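Local coordinates for flagellar protein FliL (Vibrio alginolyticus, PDB 6AHP), which assists the function of the bacterial flagellar motor, probably through its periplasmic domain, which resembles stomatin-like proteins, at residues A[6-11]-A[35-40]; A[40-45]-A[94-99]; A[51-56]-A[84-89]. All coordinates share one frame; numbering follows the deposited sequence.

Contact 1 of 3, residues A[6-11]-A[35-40]; sequences PIAYVN and LMVRGA
Ile7 and Arg38 meet on one face of an antiparallel strand pair, where the isoleucine lies against the flat end of the arginine. Ile7 CG1 sits above one face of the guanidinium, off-centre toward the rim, 3.3 Å from Arg38 NH1. Ile7 CG1 is anti to its carbonyl carbon (chi1 -67°), which leaves CG2 to lean the other way, toward Met36. The Met36 stem fills the notch between Ile7 and Tyr9. Its CG is 4.0 Å from Ile7 CG2 and 3.7 Å from Tyr9 CE1. Met36 CG is anti to the backbone N (chi1 -174°), and the side chain runs beside Tyr9, pointing the same way. Met36 SD stands 5.4 Å from the centroid of the Tyr9 ring, an oblique Met-aromatic contact.

The other face carries Ala8, Val10, Leu35 and Val37. Here the bumps are methyls. Val37 CG2 comes 4.1 Å from the small Ala8 CB. Val10 forks, with CG1 turned to Leu35 CD1 at 4.1 Å and CG2 toward Val37 CG1.

Ala8 and Val37 exchange two backbone hydrogen bonds, and Val10 and Leu35 exchange two more. A fifth, from Gly39 N to Pro6 O at 3.0 Å, closes the end of the pair. Gly39 has a positive phi that suits glycine, and the chain enters a helix there.

The Arg38 end has further partners: NE forms a salt bridge with Glu100, and NH1 bonds to Ser5 O. The pair belongs to the hairpin of strands 7-21 and 26-38. Strand 101-109 continues the sheet beyond 26-38. Helix 40-48 rests on the Ala8, Val10 and Val37 face through Glu43 and Ala46.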
loop_
_atom_site.group_PDB
_atom_site.type_symbol
_atom_site.label_atom_id
_atom_site.label_comp_id
_atom_site.label_asym_id
_atom_site.label_seq_id
_atom_site.Cartn_x
_atom_site.Cartn_y
_atom_site.Cartn_z
ATOM N N PRO A 6 11.377 19.792 16.372
ATOM C CA PRO A 6 10.062 20.415 16.134
ATOM C C PRO A 6 9.098 19.564 15.300
ATOM O O PRO A 6 9.466 18.964 14.283
ATOM C CB PRO A 6 10.418 21.719 15.402
ATOM C CG PRO A 6 11.720 21.430 14.753
ATOM C CD PRO A 6 12.459 20.536 15.705
ATOM N N ILE A 7 7.835 19.572 15.730
ATOM C CA ILE A 7 6.782 18.867 15.018
ATOM C C ILE A 7 6.584 19.468 13.643
ATOM O O ILE A 7 6.728 20.685 13.431
ATOM C CB ILE A 7 5.488 18.897 15.848
ATOM C CG1 ILE A 7 5.654 18.093 17.114
ATOM C CG2 ILE A 7 4.291 18.357 15.083
ATOM C CD1 ILE A 7 4.544 18.356 18.122
ATOM N N ALA A 8 6.289 18.598 12.677
ATOM C CA ALA A 8 5.814 19.015 11.369
ATOM C C ALA A 8 4.797 17.994 10.886
ATOM O O ALA A 8 4.724 16.874 11.399
ATOM C CB ALA A 8 6.968 19.174 10.361
ATOM N N TYR A 9 4.006 18.384 9.894
ATOM C CA TYR A 9 2.928 17.556 9.368
ATOM C C TYR A 9 3.153 17.355 7.880
ATOM O O TYR A 9 3.401 18.313 7.142
ATOM C CB TYR A 9 1.532 18.197 9.624
ATOM C CG TYR A 9 1.315 18.407 11.096
ATOM C CD1 TYR A 9 0.933 17.359 11.909
ATOM C CD2 TYR A 9 1.570 19.628 11.677
ATOM C CE1 TYR A 9 0.798 17.535 13.273
ATOM C CE2 TYR A 9 1.424 19.819 13.033
ATOM C CZ TYR A 9 1.061 18.778 13.824
ATOM O OH TYR A 9 0.932 18.978 15.174
ATOM N N VAL A 10 3.086 16.107 7.456
ATOM C CA VAL A 10 3.252 15.723 6.070
ATOM C C VAL A 10 1.874 15.330 5.585
ATOM O O VAL A 10 1.308 14.325 6.041
ATOM C CB VAL A 10 4.248 14.560 5.913
ATOM C CG1 VAL A 10 4.157 13.973 4.499
ATOM C CG2 VAL A 10 5.668 15.008 6.240
ATOM N N ASN A 11 1.334 16.125 4.675
ATOM C CA ASN A 11 -0.005 15.884 4.165
ATOM C C ASN A 11 0.004 14.730 3.182
ATOM O O ASN A 11 0.839 14.681 2.279
ATOM C CB ASN A 11 -0.552 17.125 3.471
ATOM C CG ASN A 11 -1.972 16.921 3.004
ATOM O OD1 ASN A 11 -2.827 16.466 3.769
ATOM N ND2 ASN A 11 -2.226 17.217 1.733
ATOM N N LEU A 35 0.565 12.739 8.317
ATOM C CA LEU A 35 1.601 12.179 9.173
ATOM C C LEU A 35 2.158 13.263 10.090
ATOM O O LEU A 35 2.518 14.350 9.626
ATOM C CB LEU A 35 2.740 11.564 8.342
ATOM C CG LEU A 35 2.244 10.638 7.219
ATOM C CD1 LEU A 35 3.357 10.376 6.227
ATOM C CD2 LEU A 35 1.655 9.315 7.820
ATOM N N MET A 36 2.253 12.947 11.377
ATOM C CA MET A 36 2.951 13.786 12.337
ATOM C C MET A 36 4.381 13.273 12.491
ATOM O O MET A 36 4.593 12.085 12.743
ATOM C CB MET A 36 2.226 13.769 13.677
ATOM C CG MET A 36 2.777 14.718 14.722
ATOM S SD MET A 36 1.619 14.642 16.125
ATOM C CE MET A 36 2.735 14.066 17.391
ATOM N N VAL A 37 5.355 14.159 12.285
ATOM C CA VAL A 37 6.760 13.793 12.363
ATOM C C VAL A 37 7.458 14.833 13.233
ATOM O O VAL A 37 6.950 15.938 13.443
ATOM C CB VAL A 37 7.444 13.725 10.967
ATOM C CG1 VAL A 37 6.614 12.862 9.941
ATOM C CG2 VAL A 37 7.641 15.133 10.422
ATOM N N ARG A 38 8.653 14.479 13.704
ATOM C CA ARG A 38 9.530 15.406 14.414
ATOM C C ARG A 38 10.862 15.515 13.687
ATOM O O ARG A 38 11.577 14.520 13.547
ATOM C CB ARG A 38 9.732 14.965 15.864
ATOM C CG ARG A 38 8.521 15.296 16.775
ATOM C CD ARG A 38 8.780 14.864 18.217
ATOM N NE ARG A 38 7.585 15.040 19.034
ATOM C CZ ARG A 38 7.232 16.202 19.573
ATOM N NH1 ARG A 38 7.994 17.276 19.363
ATOM N NH2 ARG A 38 6.118 16.294 20.310
ATOM N N GLY A 39 11.176 16.710 13.218
ATOM C CA GLY A 39 12.477 17.054 12.694
ATOM C C GLY A 39 12.529 17.006 11.175
ATOM O O GLY A 39 11.755 16.300 10.504
ATOM N N ALA A 40 13.502 17.744 10.630
ATOM C CA ALA A 40 13.608 17.875 9.177
ATOM C C ALA A 40 13.959 16.544 8.513
ATOM O O ALA A 40 13.505 16.276 7.395
ATOM C CB ALA A 40 14.653 18.937 8.805
#

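Contact 2 of 3, residues A[40-45]-A[94-99]; sequences AENEEL and VGKPVI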
loop_
_atom_site.group_PDB
_atom_site.type_symbol
_atom_site.label_atom_id
_atom_site.label_comp_id
_atom_site.label_asym_id
_atom_site.label_seq_id
_atom_site.Cartn_x
_atom_site.Cartn_y
_atom_site.Cartn_z
ATOM N N ALA A 40 13.502 17.744 10.630
ATOM C CA ALA A 40 13.608 17.875 9.177
ATOM C C ALA A 40 13.959 16.544 8.513
ATOM O O ALA A 40 13.505 16.276 7.395
ATOM C CB ALA A 40 14.653 18.937 8.805
ATOM N N GLU A 41 14.792 15.720 9.156
ATOM C CA GLU A 41 15.225 14.488 8.497
ATOM C C GLU A 41 14.088 13.472 8.438
ATOM O O GLU A 41 13.916 12.775 7.426
ATOM C CB GLU A 41 16.430 13.868 9.193
ATOM C CG GLU A 41 16.998 12.681 8.352
ATOM C CD GLU A 41 17.824 11.662 9.130
ATOM O OE1 GLU A 41 18.356 11.999 10.213
ATOM O OE2 GLU A 41 17.940 10.510 8.639
ATOM N N ASN A 42 13.305 13.366 9.521
ATOM C CA ASN A 42 12.130 12.499 9.470
ATOM C C ASN A 42 11.110 13.005 8.456
ATOM O O ASN A 42 10.444 12.202 7.785
ATOM C CB ASN A 42 11.511 12.360 10.871
ATOM C CG ASN A 42 12.322 11.417 11.773
ATOM O OD1 ASN A 42 12.886 10.432 11.292
ATOM N ND2 ASN A 42 12.379 11.708 13.082
ATOM N N GLU A 43 10.989 14.324 8.295
ATOM C CA GLU A 43 10.031 14.851 7.331
ATOM C C GLU A 43 10.449 14.497 5.908
ATOM O O GLU A 43 9.634 14.024 5.105
ATOM C CB GLU A 43 9.860 16.372 7.480
ATOM C CG GLU A 43 8.819 16.915 6.486
ATOM C CD GLU A 43 8.677 18.449 6.499
ATOM O OE1 GLU A 43 9.108 19.086 7.490
ATOM O OE2 GLU A 43 8.124 19.016 5.519
ATOM N N GLU A 44 11.721 14.689 5.580
ATOM C CA GLU A 44 12.155 14.361 4.227
ATOM C C GLU A 44 12.043 12.857 3.967
ATOM O O GLU A 44 11.620 12.441 2.879
ATOM C CB GLU A 44 13.567 14.904 4.004
ATOM C CG GLU A 44 14.694 14.066 4.526
ATOM C CD GLU A 44 15.988 14.313 3.738
ATOM O OE1 GLU A 44 15.963 15.186 2.841
ATOM O OE2 GLU A 44 17.014 13.637 4.010
ATOM N N LEU A 45 12.326 12.029 4.975
ATOM C CA LEU A 45 12.101 10.588 4.847
ATOM C C LEU A 45 10.631 10.251 4.622
ATOM O O LEU A 45 10.307 9.393 3.792
ATOM C CB LEU A 45 12.606 9.861 6.084
ATOM C CG LEU A 45 14.132 9.800 6.173
ATOM C CD1 LEU A 45 14.557 9.228 7.508
ATOM C CD2 LEU A 45 14.680 8.956 4.985
ATOM N N VAL A 94 14.364 1.249 6.175
ATOM C CA VAL A 94 15.514 2.118 6.418
ATOM C C VAL A 94 16.072 1.975 7.818
ATOM O O VAL A 94 17.111 2.582 8.120
ATOM C CB VAL A 94 15.183 3.602 6.141
ATOM C CG1 VAL A 94 15.011 3.835 4.674
ATOM C CG2 VAL A 94 13.938 4.025 6.924
ATOM N N GLY A 95 15.424 1.197 8.673
ATOM C CA GLY A 95 15.889 1.007 10.026
ATOM C C GLY A 95 15.531 2.104 10.999
ATOM O O GLY A 95 16.163 2.185 12.055
ATOM N N LYS A 96 14.563 2.947 10.681
ATOM C CA LYS A 96 13.992 3.913 11.605
ATOM C C LYS A 96 12.490 4.046 11.344
ATOM O O LYS A 96 12.055 3.903 10.274
ATOM C CB LYS A 96 14.614 5.298 11.643
ATOM C CG LYS A 96 15.625 5.706 10.654
ATOM C CD LYS A 96 16.521 6.716 11.313
ATOM C CE LYS A 96 16.944 7.764 10.343
ATOM N NZ LYS A 96 16.136 8.979 10.544
ATOM N N PRO A 97 11.737 4.328 12.371
ATOM C CA PRO A 97 10.293 4.455 12.368
ATOM C C PRO A 97 9.763 5.593 11.526
ATOM O O PRO A 97 8.702 5.472 11.064
ATOM C CB PRO A 97 9.945 4.573 13.830
ATOM C CG PRO A 97 11.129 5.106 14.441
ATOM C CD PRO A 97 12.263 4.497 13.706
ATOM N N VAL A 98 10.491 6.691 11.502
ATOM C CA VAL A 98 10.235 7.903 10.773
ATOM C C VAL A 98 9.127 8.778 11.320
ATOM O O VAL A 98 9.349 9.871 11.612
ATOM C CB VAL A 98 10.110 7.675 9.254
ATOM C CG1 VAL A 98 9.668 8.886 8.503
ATOM C CG2 VAL A 98 11.345 7.038 8.720
ATOM N N ILE A 99 7.948 8.271 11.444
ATOM C CA ILE A 99 6.861 9.057 11.915
ATOM C C ILE A 99 6.583 8.953 13.384
ATOM O O ILE A 99 7.005 8.067 13.999
ATOM C CB ILE A 99 5.543 8.731 11.171
ATOM C CG1 ILE A 99 5.081 7.319 11.451
ATOM C CG2 ILE A 99 5.699 8.903 9.718
ATOM C CD1 ILE A 99 3.635 7.054 11.149
HETATM O O HOH W 1 12.766 8.002 12.969
HETATM O O HOH W 2 15.634 10.818 12.161
#
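Leu45 and Asn42 of helix 40-48 face Val98, and this is the close-packed half of the contact. Leu45 CB lies 3.9 Å from Val98 CG1. The same valine methyl comes 3.5 Å from Asn42 O, so this methyl rests against the helix, touching the leucine stem and a backbone carbonyl together. Val98 CG1 is anti to the backbone N (chi1 172°), and CG2 is also turned toward Leu45. On the Asn42 side, Val98 O lies against CB and the amide carbon of Asn42, 3.4 Å from Asn42 CG. This is packing and not a hydrogen bond. The Asn42 ND2 is used elsewhere, bonding to Arg38 O.

The other half is looser and polar. Lys96 reaches back to the helix and crosses Glu41 at about a right angle. Lys96 NZ and Glu41 OE2 form a salt bridge at 3.0 Å, but the hydrogen bond within it is weak. Leu45 CD1 is also near the ammonium, 3.4 Å from Lys96 NZ. Water fills in around Asn42 OD1. One water donates to Asn42 OD1 and accepts from Val98 N, each at 3.0 Å. It joins Asn42 to Val98, which make no direct hydrogen bond with each other. A second water also donates to Asn42 OD1. Its link to Lys96 is doubtful, because the modelled separation is too short.

Ser2 of the second subunit packs on Glu41. Within the chain, Leu90 of helix 72-94 touches Val98. The loop leaves that helix through Gly95, which has a positive phi. At Val98 the backbone bends sharply (phi 74°, psi -58°), with a weak bond from Ile99 N to Pro97 O. These are the marks of a classic gamma turn, here leading from a helix end toward strand 101-109.

Contact 3 of 3, residues A[51-56]-A[84-89]; sequences PLIESS and EDIKAA
Helix segments 51-56 and 84-89 run roughly antiparallel, with axes 9.2 Å apart at 141°, and their backbones are nearest at Ser56 and Ile86, CA to CA 5.8 Å. The small Ser56 side chain lies at this close point. Ser56 OG is anti to its backbone N (chi1 171°) and lies against the peptide between Asp85 and Ile86. It is 3.4 Å from Ile86 N, but the angle is too poor for a hydrogen bond. Ile86 CG1 comes alongside at 3.6 Å from Ser56 OG, and Asp85 CB touches the same hydroxyl.

Two apolar contacts extend the interface. Ile53 and Ile86 cross with both branches engaged. Ile53 CG1 meets Ile86 CG2 at 4.0 Å, while Ile53 CG2 meets Ile86 CD1. Farther toward Pro51, Leu52 leans on Ala89. Its CD2 is 4.1 Å from Ala89 CB and 3.8 Å from Ala89 O, so one leucine methyl covers both the alanine side chain and its carbonyl.

The polar end of Asp85 turns to helix 50-62 one turn on, where its OD2 is hydrogen-bonded to Thr60 OG1. Leu52 also packs on Leu90 and Ala93 of helix 72-94. From the second subunit, Tyr9 touches Leu52 and Phe104 O bonds to Ser55 OG, which places helix 50-62 at the dimer contact. Antiparallel helix packing of this kind, beside an antiparallel sheet, is consistent with the stomatin-like fold of the SPFH clan.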
loop_
_atom_site.group_PDB
_atom_site.type_symbol
_atom_site.label_atom_id
_atom_site.label_comp_id
_atom_site.label_asym_id
_atom_site.label_seq_id
_atom_site.Cartn_x
_atom_site.Cartn_y
_atom_site.Cartn_z
ATOM N N PRO A 51 5.223 6.316 -1.130
ATOM C CA PRO A 51 4.571 5.132 -1.715
ATOM C C PRO A 51 4.458 3.983 -0.736
ATOM O O PRO A 51 3.408 3.322 -0.663
ATOM C CB PRO A 51 5.478 4.783 -2.902
ATOM C CG PRO A 51 6.150 6.107 -3.246
ATOM C CD PRO A 51 6.408 6.725 -1.909
ATOM N N LEU A 52 5.512 3.748 0.050
ATOM C CA LEU A 52 5.458 2.669 1.031
ATOM C C LEU A 52 4.445 2.992 2.133
ATOM O O LEU A 52 3.664 2.130 2.542
ATOM C CB LEU A 52 6.855 2.456 1.609
ATOM C CG LEU A 52 6.994 1.429 2.716
ATOM C CD1 LEU A 52 6.695 0.063 2.085
ATOM C CD2 LEU A 52 8.373 1.430 3.310
ATOM N N ILE A 53 4.416 4.255 2.574
ATOM C CA ILE A 53 3.504 4.657 3.636
ATOM C C ILE A 53 2.053 4.508 3.176
ATOM O O ILE A 53 1.219 3.952 3.885
ATOM C CB ILE A 53 3.825 6.094 4.096
ATOM C CG1 ILE A 53 5.161 6.091 4.863
ATOM C CG2 ILE A 53 2.687 6.655 4.984
ATOM C CD1 ILE A 53 5.798 7.466 5.098
ATOM N N GLU A 54 1.741 4.991 1.974
ATOM C CA GLU A 54 0.371 4.889 1.473
ATOM C C GLU A 54 -0.055 3.447 1.312
ATOM O O GLU A 54 -1.225 3.109 1.527
ATOM C CB GLU A 54 0.234 5.613 0.136
ATOM C CG GLU A 54 0.395 7.103 0.204
ATOM C CD GLU A 54 0.666 7.668 -1.182
ATOM O OE1 GLU A 54 0.204 7.056 -2.171
ATOM O OE2 GLU A 54 1.370 8.690 -1.297
ATOM N N SER A 55 0.882 2.585 0.920
ATOM C CA SER A 55 0.574 1.176 0.735
ATOM C C SER A 55 0.348 0.476 2.070
ATOM O O SER A 55 -0.501 -0.418 2.175
ATOM C CB SER A 55 1.713 0.513 -0.039
ATOM O OG SER A 55 1.200 -0.618 -0.700
ATOM N N SER A 56 1.131 0.841 3.090
ATOM C CA SER A 56 0.911 0.321 4.433
ATOM C C SER A 56 -0.471 0.704 4.951
ATOM O O SER A 56 -1.180 -0.125 5.523
ATOM C CB SER A 56 1.987 0.853 5.376
ATOM O OG SER A 56 1.704 0.537 6.722
ATOM N N GLU A 84 1.485 1.887 13.840
ATOM C CA GLU A 84 2.433 0.825 14.057
ATOM C C GLU A 84 2.827 0.115 12.761
ATOM O O GLU A 84 3.955 -0.153 12.554
ATOM C CB GLU A 84 1.987 -0.149 15.134
ATOM C CG GLU A 84 2.191 0.311 16.584
ATOM C CD GLU A 84 3.540 0.978 16.904
ATOM O OE1 GLU A 84 4.615 0.469 16.617
ATOM O OE2 GLU A 84 3.524 2.041 17.492
ATOM N N ASP A 85 1.893 -0.103 11.869
ATOM C CA ASP A 85 2.242 -0.774 10.608
ATOM C C ASP A 85 3.201 0.075 9.783
ATOM O O ASP A 85 4.145 -0.457 9.192
ATOM C CB ASP A 85 0.992 -1.106 9.790
ATOM C CG ASP A 85 0.185 -2.293 10.377
ATOM O OD1 ASP A 85 0.733 -3.063 11.191
ATOM O OD2 ASP A 85 -1.018 -2.447 10.027
ATOM N N ILE A 86 2.993 1.408 9.753
ATOM C CA ILE A 86 3.914 2.298 9.028
ATOM C C ILE A 86 5.303 2.253 9.654
ATOM O O ILE A 86 6.323 2.168 8.962
ATOM C CB ILE A 86 3.381 3.747 9.004
ATOM C CG1 ILE A 86 2.163 3.880 8.101
ATOM C CG2 ILE A 86 4.498 4.743 8.555
ATOM C CD1 ILE A 86 1.300 5.124 8.409
ATOM N N LYS A 87 5.365 2.355 10.975
ATOM C CA LYS A 87 6.663 2.350 11.627
ATOM C C LYS A 87 7.394 1.039 11.350
ATOM O O LYS A 87 8.590 1.043 11.026
ATOM C CB LYS A 87 6.484 2.584 13.121
ATOM C CG LYS A 87 6.176 4.022 13.499
ATOM C CD LYS A 87 5.889 4.136 15.015
ATOM C CE LYS A 87 5.263 5.487 15.325
ATOM N NZ LYS A 87 4.900 5.586 16.772
ATOM N N ALA A 88 6.658 -0.084 11.382
ATOM C CA ALA A 88 7.264 -1.387 11.112
ATOM C C ALA A 88 7.762 -1.481 9.669
ATOM O O ALA A 88 8.884 -1.940 9.431
ATOM C CB ALA A 88 6.258 -2.504 11.442
ATOM N N ALA A 89 6.966 -0.993 8.698
ATOM C CA ALA A 89 7.417 -0.930 7.299
ATOM C C ALA A 89 8.673 -0.074 7.125
ATOM O O ALA A 89 9.590 -0.434 6.372
ATOM C CB ALA A 89 6.311 -0.380 6.393
#

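Overall arrangement
From the N terminus, strand 7-21 turns back into strand 26-38, and contact 1 closes that hairpin at its open end. Ala40 then passes directly into contact 2, so the two follow in series. Contact 2 spans the long helical part of the chain, bringing its start, helix 40-48, to the loop after helix 72-94. Contact 3 lies within that span and pairs helix 50-62 with helix 72-94. The contacts also meet one another. Met36 O packs against Ile99, Ile99 touches Ile86, and Leu35 reaches Ile53 and Ile86. Together they tie the 7-21/26-38 hairpin, helices 40-48, 50-62 and 72-94, and the loop after 72-94. Contacts 2 and 3 also touch the second subunit.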